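PDB 1QV9: F420-dependent methylenetetrahydromethanopterin dehydrogenase from Methanopyrus kandleri, which catalyses the reversible, coenzyme F420-dependent reduction of methenyl-tetrahydromethanopterin to methylene-tetrahydromethanopterin in methanogenesis from carbon dioxide. Local coordinates for the interface of chains A and B and the interface of chains A and C. Residues are numbered along the deposited sequence; one frame, centred on the assembly and turned at random. Chains: chain A/B/C, F420-dependent methylenetetrahydromethanopterin dehydrogenase.

Contact 1: the interface of chains A and B. Residues chain A 155, 263-265; chain B 129, 132-134.
One carboxylate oxygen, OD2 of B:Asp133, is gripped by two donors of chain A. The guanidinium nitrogen NH2 of A:Arg155 reaches OD2 at 2.8 Å, nearly head-on to the C-O bond, in a hydrogen bond that is also a salt bridge. The guanidinium and carboxylate planes differ by only 26°, and OD2 sits at the edge of the guanidinium within its plane. The backbone N of A:Thr264 donates to the same OD2 at 2.9 Å, from the anti side and tilted out of the carboxylate plane; this bond is almost straight, 167° at the hydrogen. CA of A:Arg263 packs against the carboxylate carbon CG, while the guanidinium of A:Arg263 stays at a distance, with NH2 4.8 Å from OD1, where its charge may still favour the carboxylate. On the other flank, CB of B:Asp133 packs against CA of A:Pro265 at 3.8 Å, and the proline's CG lies 3.5 Å from the backbone O of B:Arg129. In the second shell, A:Thr264 turns OG1 between its own backbone N and carbonyl carbon (chi1 57°), where it accepts from NH2 of A:Arg155 at 2.8 Å and helps fix the guanidinium's rotation. B:Asp133 itself directly precedes helix 134-150. The contact thus clips the start of that helix in chain B to loop residues 263-265 and helix 153-169 of chain A, helping to hold two subunits of the hexamer together.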
loop_
_atom_site.group_PDB
_atom_site.type_symbol
_atom_site.label_atom_id
_atom_site.label_comp_id
_atom_site.label_asym_id
_atom_site.label_seq_id
_atom_site.Cartn_x
_atom_site.Cartn_y
_atom_site.Cartn_z
ATOM N N ARG A 155 -16.765 -8.250 -19.197
ATOM C CA ARG A 155 -17.444 -9.540 -19.337
ATOM C C ARG A 155 -18.856 -9.294 -19.862
ATOM O O ARG A 155 -19.404 -10.123 -20.587
ATOM C CB ARG A 155 -17.495 -10.331 -18.016
ATOM C CG ARG A 155 -17.508 -11.864 -18.264
ATOM C CD ARG A 155 -17.625 -12.653 -17.004
ATOM N NE ARG A 155 -16.611 -12.351 -15.996
ATOM C CZ ARG A 155 -15.362 -12.788 -16.028
ATOM N NH1 ARG A 155 -14.534 -12.453 -15.067
ATOM N NH2 ARG A 155 -14.956 -13.568 -17.006
ATOM N N ARG A 263 -13.567 -17.007 -14.269
ATOM C CA ARG A 263 -12.893 -16.983 -15.560
ATOM C C ARG A 263 -13.850 -17.618 -16.570
ATOM O O ARG A 263 -14.448 -18.670 -16.291
ATOM C CB ARG A 263 -11.568 -17.724 -15.534
ATOM C CG ARG A 263 -10.614 -17.220 -14.482
ATOM C CD ARG A 263 -9.253 -17.975 -14.488
ATOM N NE ARG A 263 -8.530 -17.539 -13.302
ATOM C CZ ARG A 263 -7.732 -16.474 -13.219
ATOM N NH1 ARG A 263 -7.207 -16.163 -12.041
ATOM N NH2 ARG A 263 -7.393 -15.788 -14.302
ATOM N N THR A 264 -14.031 -16.972 -17.713
ATOM C CA THR A 264 -14.954 -17.441 -18.748
ATOM C C THR A 264 -14.268 -17.432 -20.105
ATOM O O THR A 264 -14.567 -16.610 -20.972
ATOM C CB THR A 264 -16.268 -16.584 -18.802
ATOM O OG1 THR A 264 -15.961 -15.180 -19.019
ATOM C CG2 THR A 264 -17.050 -16.750 -17.519
ATOM N N PRO A 265 -13.314 -18.365 -20.306
ATOM C CA PRO A 265 -12.571 -18.472 -21.561
ATOM C C PRO A 265 -13.365 -19.144 -22.659
ATOM O O PRO A 265 -14.329 -19.875 -22.387
ATOM C CB PRO A 265 -11.360 -19.314 -21.184
ATOM C CG PRO A 265 -11.993 -20.293 -20.185
ATOM C CD PRO A 265 -12.889 -19.399 -19.340
ATOM N N ARG B 129 -5.655 -21.737 -21.767
ATOM C CA ARG B 129 -7.103 -21.640 -21.592
ATOM C C ARG B 129 -7.626 -21.730 -20.138
ATOM O O ARG B 129 -8.637 -21.112 -19.782
ATOM C CB ARG B 129 -7.813 -22.707 -22.482
ATOM C CG ARG B 129 -9.314 -22.670 -22.405
ATOM C CD ARG B 129 -9.989 -23.641 -23.396
ATOM N NE ARG B 129 -9.845 -23.197 -24.781
ATOM C CZ ARG B 129 -8.873 -23.588 -25.602
ATOM N NH1 ARG B 129 -8.821 -23.117 -26.843
ATOM N NH2 ARG B 129 -7.966 -24.466 -25.196
ATOM N N LEU B 132 -6.125 -17.906 -18.829
ATOM C CA LEU B 132 -6.384 -16.672 -19.577
ATOM C C LEU B 132 -7.742 -16.546 -20.248
ATOM O O LEU B 132 -7.951 -17.095 -21.347
ATOM C CB LEU B 132 -5.304 -16.473 -20.632
ATOM C CG LEU B 132 -5.312 -15.048 -21.220
ATOM C CD1 LEU B 132 -4.520 -14.151 -20.270
ATOM C CD2 LEU B 132 -4.755 -15.014 -22.615
ATOM N N ASP B 133 -8.667 -15.808 -19.626
ATOM C CA ASP B 133 -9.960 -15.532 -20.260
ATOM C C ASP B 133 -9.881 -14.053 -20.689
ATOM O O ASP B 133 -8.839 -13.427 -20.477
ATOM C CB ASP B 133 -11.155 -15.797 -19.321
ATOM C CG ASP B 133 -11.305 -14.753 -18.207
ATOM O OD1 ASP B 133 -10.288 -14.175 -17.777
ATOM O OD2 ASP B 133 -12.444 -14.548 -17.754
ATOM N N PRO B 134 -10.921 -13.507 -21.334
ATOM C CA PRO B 134 -10.888 -12.100 -21.784
ATOM C C PRO B 134 -10.541 -11.094 -20.676
ATOM O O PRO B 134 -9.696 -10.191 -20.889
ATOM C CB PRO B 134 -12.277 -11.889 -22.376
ATOM C CG PRO B 134 -12.565 -13.299 -22.983
ATOM C CD PRO B 134 -12.129 -14.199 -21.857
#

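Contact 2: the interface of chains A and C. Residues chain A 198, 201-202, 205; chain C 232, 235-236, 239.
The carboxylate of C:Glu239 presents one face to the side chain of A:Lys202, which curls over it. CG of the lysine stands above the carboxylate carbon CD at 3.7 Å, and further along the chain the ammonium nitrogen NZ comes back to OE2 at 2.9 Å. The ring of A:Tyr198 turns its CD1 towards OE1, a loose approach of 4.3 Å. NZ, in a hydrogen bond that is also a salt bridge, comes from above the carboxylate plane, 39° out of it. The lysine is extended as far as CE and bends only at its end (chi4 -74°), which folds NZ down towards the acid. Beside the ion pair, A:Val201 drives CG1 against the backbone of helix 227-257, touching CA of C:Ser236 at 3.4 Å, and also the methyl of C:Ala235 and CG of C:Glu239. Its other branch, CG2, rests on CA of C:Pro232. One turn on, CB of A:Ala205 lies 3.6 Å from the backbone O of C:Ser236. The small side chains of A:Ala205, C:Ala235 and C:Ser236 probably allow the close approach of helix 197-223 of chain A to helix 227-257 of chain C, while the ion pair closes one flank. Together they help join subunits in the homohexamer through their helix bundles.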
loop_
_atom_site.group_PDB
_atom_site.type_symbol
_atom_site.label_atom_id
_atom_site.label_comp_id
_atom_site.label_asym_id
_atom_site.label_seq_id
_atom_site.Cartn_x
_atom_site.Cartn_y
_atom_site.Cartn_z
ATOM N N TYR A 198 -17.978 -7.778 -0.684
ATOM C CA TYR A 198 -17.180 -6.534 -0.598
ATOM C C TYR A 198 -16.429 -6.336 -1.916
ATOM O O TYR A 198 -16.170 -5.196 -2.312
ATOM C CB TYR A 198 -16.247 -6.572 0.600
ATOM C CG TYR A 198 -17.050 -6.575 1.881
ATOM C CD1 TYR A 198 -17.623 -5.390 2.359
ATOM C CD2 TYR A 198 -17.313 -7.764 2.579
ATOM C CE1 TYR A 198 -18.459 -5.401 3.515
ATOM C CE2 TYR A 198 -18.135 -7.766 3.734
ATOM C CZ TYR A 198 -18.695 -6.599 4.178
ATOM O OH TYR A 198 -19.504 -6.649 5.289
ATOM N N VAL A 201 -18.932 -4.556 -4.019
ATOM C CA VAL A 201 -19.117 -3.195 -3.560
ATOM C C VAL A 201 -17.920 -2.301 -3.915
ATOM O O VAL A 201 -18.080 -1.113 -4.307
ATOM C CB VAL A 201 -19.414 -3.220 -2.044
ATOM C CG1 VAL A 201 -19.232 -1.870 -1.436
ATOM C CG2 VAL A 201 -20.877 -3.723 -1.851
ATOM N N LYS A 202 -16.714 -2.852 -3.812
ATOM C CA LYS A 202 -15.535 -2.072 -4.219
ATOM C C LYS A 202 -15.568 -1.824 -5.730
ATOM O O LYS A 202 -15.149 -0.786 -6.209
ATOM C CB LYS A 202 -14.243 -2.814 -3.836
ATOM C CG LYS A 202 -14.027 -2.818 -2.346
ATOM C CD LYS A 202 -12.825 -3.703 -1.940
ATOM C CE LYS A 202 -12.613 -3.786 -0.426
ATOM N NZ LYS A 202 -12.039 -2.557 0.170
ATOM N N ALA A 205 -17.946 0.952 -6.384
ATOM C CA ALA A 205 -17.301 2.234 -6.067
ATOM C C ALA A 205 -16.339 2.614 -7.208
ATOM O O ALA A 205 -16.229 3.770 -7.589
ATOM C CB ALA A 205 -16.526 2.150 -4.768
ATOM N N PRO C 232 -25.828 -2.974 -1.044
ATOM C CA PRO C 232 -24.541 -2.805 -1.759
ATOM C C PRO C 232 -24.330 -1.326 -2.141
ATOM O O PRO C 232 -23.181 -0.814 -2.113
ATOM C CB PRO C 232 -24.723 -3.631 -3.037
ATOM C CG PRO C 232 -25.633 -4.716 -2.612
ATOM C CD PRO C 232 -26.580 -4.134 -1.576
ATOM N N ALA C 235 -23.034 0.643 0.837
ATOM C CA ALA C 235 -21.687 0.243 1.180
ATOM C C ALA C 235 -20.684 0.767 0.167
ATOM O O ALA C 235 -19.524 1.035 0.541
ATOM C CB ALA C 235 -21.585 -1.275 1.254
ATOM N N SER C 236 -21.080 0.907 -1.111
ATOM C CA SER C 236 -20.137 1.376 -2.136
ATOM C C SER C 236 -19.826 2.865 -1.856
ATOM O O SER C 236 -18.738 3.352 -2.132
ATOM C CB SER C 236 -20.701 1.174 -3.565
ATOM O OG SER C 236 -21.746 2.102 -3.902
ATOM N N GLU C 239 -17.020 2.725 0.622
ATOM C CA GLU C 239 -15.737 2.344 0.021
ATOM C C GLU C 239 -15.160 3.558 -0.728
ATOM O O GLU C 239 -13.939 3.739 -0.753
ATOM C CB GLU C 239 -15.904 1.175 -0.960
ATOM C CG GLU C 239 -16.342 -0.154 -0.320
ATOM C CD GLU C 239 -15.298 -0.812 0.541
ATOM O OE1 GLU C 239 -15.686 -1.664 1.379
ATOM O OE2 GLU C 239 -14.107 -0.488 0.385
#

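Contact 3: the interface of chains A and C. Residues chain A 232-233, 235-236, 239; chain C 201, 204-205.
A:Ser236 turns its hydroxyl OG back onto its own helix, donating to the backbone O of A:Ile233 at 2.7 Å, and offers its carbon side to chain C. The bond meets that carbonyl at 130°, tilted a little from its plane. A chi1 of 78° swings OG back to this carbonyl, while CB, placed by the helix backbone, lies 3.9 Å from CB of C:Met204. This methionine, present as selenomethionine, runs from there along helix 227-257 of chain A, towards its start. C:Val201 and C:Ala205 repeat, with the chains exchanged, what their chain A counterparts do on chain C. CG1 of the valine lies over the backbone at A:Ala235 and A:Ser236, where the shortest approaches are doubtful; CG of A:Glu239 meets CG1 at 3.6 Å, further along the helix and roughly at right angles to the A:Ala235 contact. Selenomethionine and valine, both from helix 197-223 of chain C, thus clasp one face of the chain A helix, joining the helix bundles of the two subunits. SE of C:Met204 passes CB of A:Pro232 at 3.9 Å, and a bend at chi3 (69°) then carries the terminal methyl CE to within 3.9 Å of CG1 of A:Ile233, the two side chains lying obliquely to each other.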
loop_
_atom_site.group_PDB
_atom_site.type_symbol
_atom_site.label_atom_id
_atom_site.label_comp_id
_atom_site.label_asym_id
_atom_site.label_seq_id
_atom_site.Cartn_x
_atom_site.Cartn_y
_atom_site.Cartn_z
ATOM N N PRO A 232 -4.999 21.957 -13.191
ATOM C CA PRO A 232 -5.213 21.178 -11.962
ATOM C C PRO A 232 -6.507 20.367 -12.088
ATOM O O PRO A 232 -6.588 19.205 -11.637
ATOM C CB PRO A 232 -5.350 22.238 -10.869
ATOM C CG PRO A 232 -4.438 23.323 -11.348
ATOM C CD PRO A 232 -4.663 23.367 -12.856
ATOM N N ILE A 233 -7.550 20.951 -12.687
ATOM C CA ILE A 233 -8.782 20.216 -12.817
ATOM C C ILE A 233 -8.603 18.931 -13.650
ATOM O O ILE A 233 -9.034 17.846 -13.190
ATOM C CB ILE A 233 -9.915 21.128 -13.422
ATOM C CG1 ILE A 233 -10.265 22.208 -12.380
ATOM C CG2 ILE A 233 -11.145 20.302 -13.789
ATOM C CD1 ILE A 233 -11.221 23.283 -12.926
ATOM N N ALA A 235 -5.968 17.265 -14.217
ATOM C CA ALA A 235 -5.038 16.347 -13.524
ATOM C C ALA A 235 -5.769 15.637 -12.411
ATOM O O ALA A 235 -5.496 14.456 -12.125
ATOM C CB ALA A 235 -3.861 17.093 -12.942
ATOM N N SER A 236 -6.708 16.326 -11.751
ATOM C CA SER A 236 -7.444 15.698 -10.665
ATOM C C SER A 236 -8.318 14.541 -11.183
ATOM O O SER A 236 -8.519 13.567 -10.468
ATOM C CB SER A 236 -8.276 16.743 -9.889
ATOM O OG SER A 236 -9.451 17.077 -10.583
ATOM N N GLU A 239 -6.075 11.547 -11.308
ATOM C CA GLU A 239 -5.826 10.985 -9.977
ATOM C C GLU A 239 -7.047 10.155 -9.544
ATOM O O GLU A 239 -6.889 9.125 -8.882
ATOM C CB GLU A 239 -5.533 12.064 -8.915
ATOM C CG GLU A 239 -4.280 12.898 -9.199
ATOM C CD GLU A 239 -2.952 12.149 -9.022
ATOM O OE1 GLU A 239 -1.940 12.635 -9.586
ATOM O OE2 GLU A 239 -2.930 11.107 -8.298
ATOM N N VAL C 201 -3.674 18.531 -6.472
ATOM C CA VAL C 201 -4.525 17.776 -7.383
ATOM C C VAL C 201 -5.080 16.484 -6.730
ATOM O O VAL C 201 -6.237 16.124 -6.980
ATOM C CB VAL C 201 -3.772 17.480 -8.689
ATOM C CG1 VAL C 201 -4.513 16.457 -9.532
ATOM C CG2 VAL C 201 -3.614 18.817 -9.478
HETATM N N MSE C 204 -7.822 17.697 -4.466
HETATM C CA MSE C 204 -9.005 18.027 -5.270
HETATM C C MSE C 204 -9.768 16.758 -5.627
HETATM O O MSE C 204 -10.967 16.682 -5.466
HETATM C CB MSE C 204 -8.610 18.772 -6.539
HETATM C CG MSE C 204 -8.252 20.240 -6.238
HETATM SE SE MSE C 204 -7.412 21.117 -7.723
HETATM C CE MSE C 204 -8.946 21.180 -8.887
ATOM N N ALA C 205 -9.035 15.723 -6.070
ATOM C CA ALA C 205 -9.712 14.459 -6.392
ATOM C C ALA C 205 -10.400 13.861 -5.150
ATOM O O ALA C 205 -11.497 13.302 -5.257
ATOM C CB ALA C 205 -8.667 13.451 -6.975
#

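Contacts 2 and 3, whose C-alpha centres are about 23 Å apart, lie on the same A-C interface and use the same two helices with the chains exchanged: 197-223 of one subunit against 227-257 of the other. Residues 201, 205, 232, 235, 236 and 239 appear in both, on opposite chains, because the interface is two-fold symmetric. Contact 1 belongs to the separate A-B interface, about 24 Å from contact 2 and 35 Å from contact 3, and uses a loop and helix 153-169 of chain A against the residues leading into helix 134-150 of chain B. Chain A thus binds two partners through different surfaces, as a trimer of dimers requires.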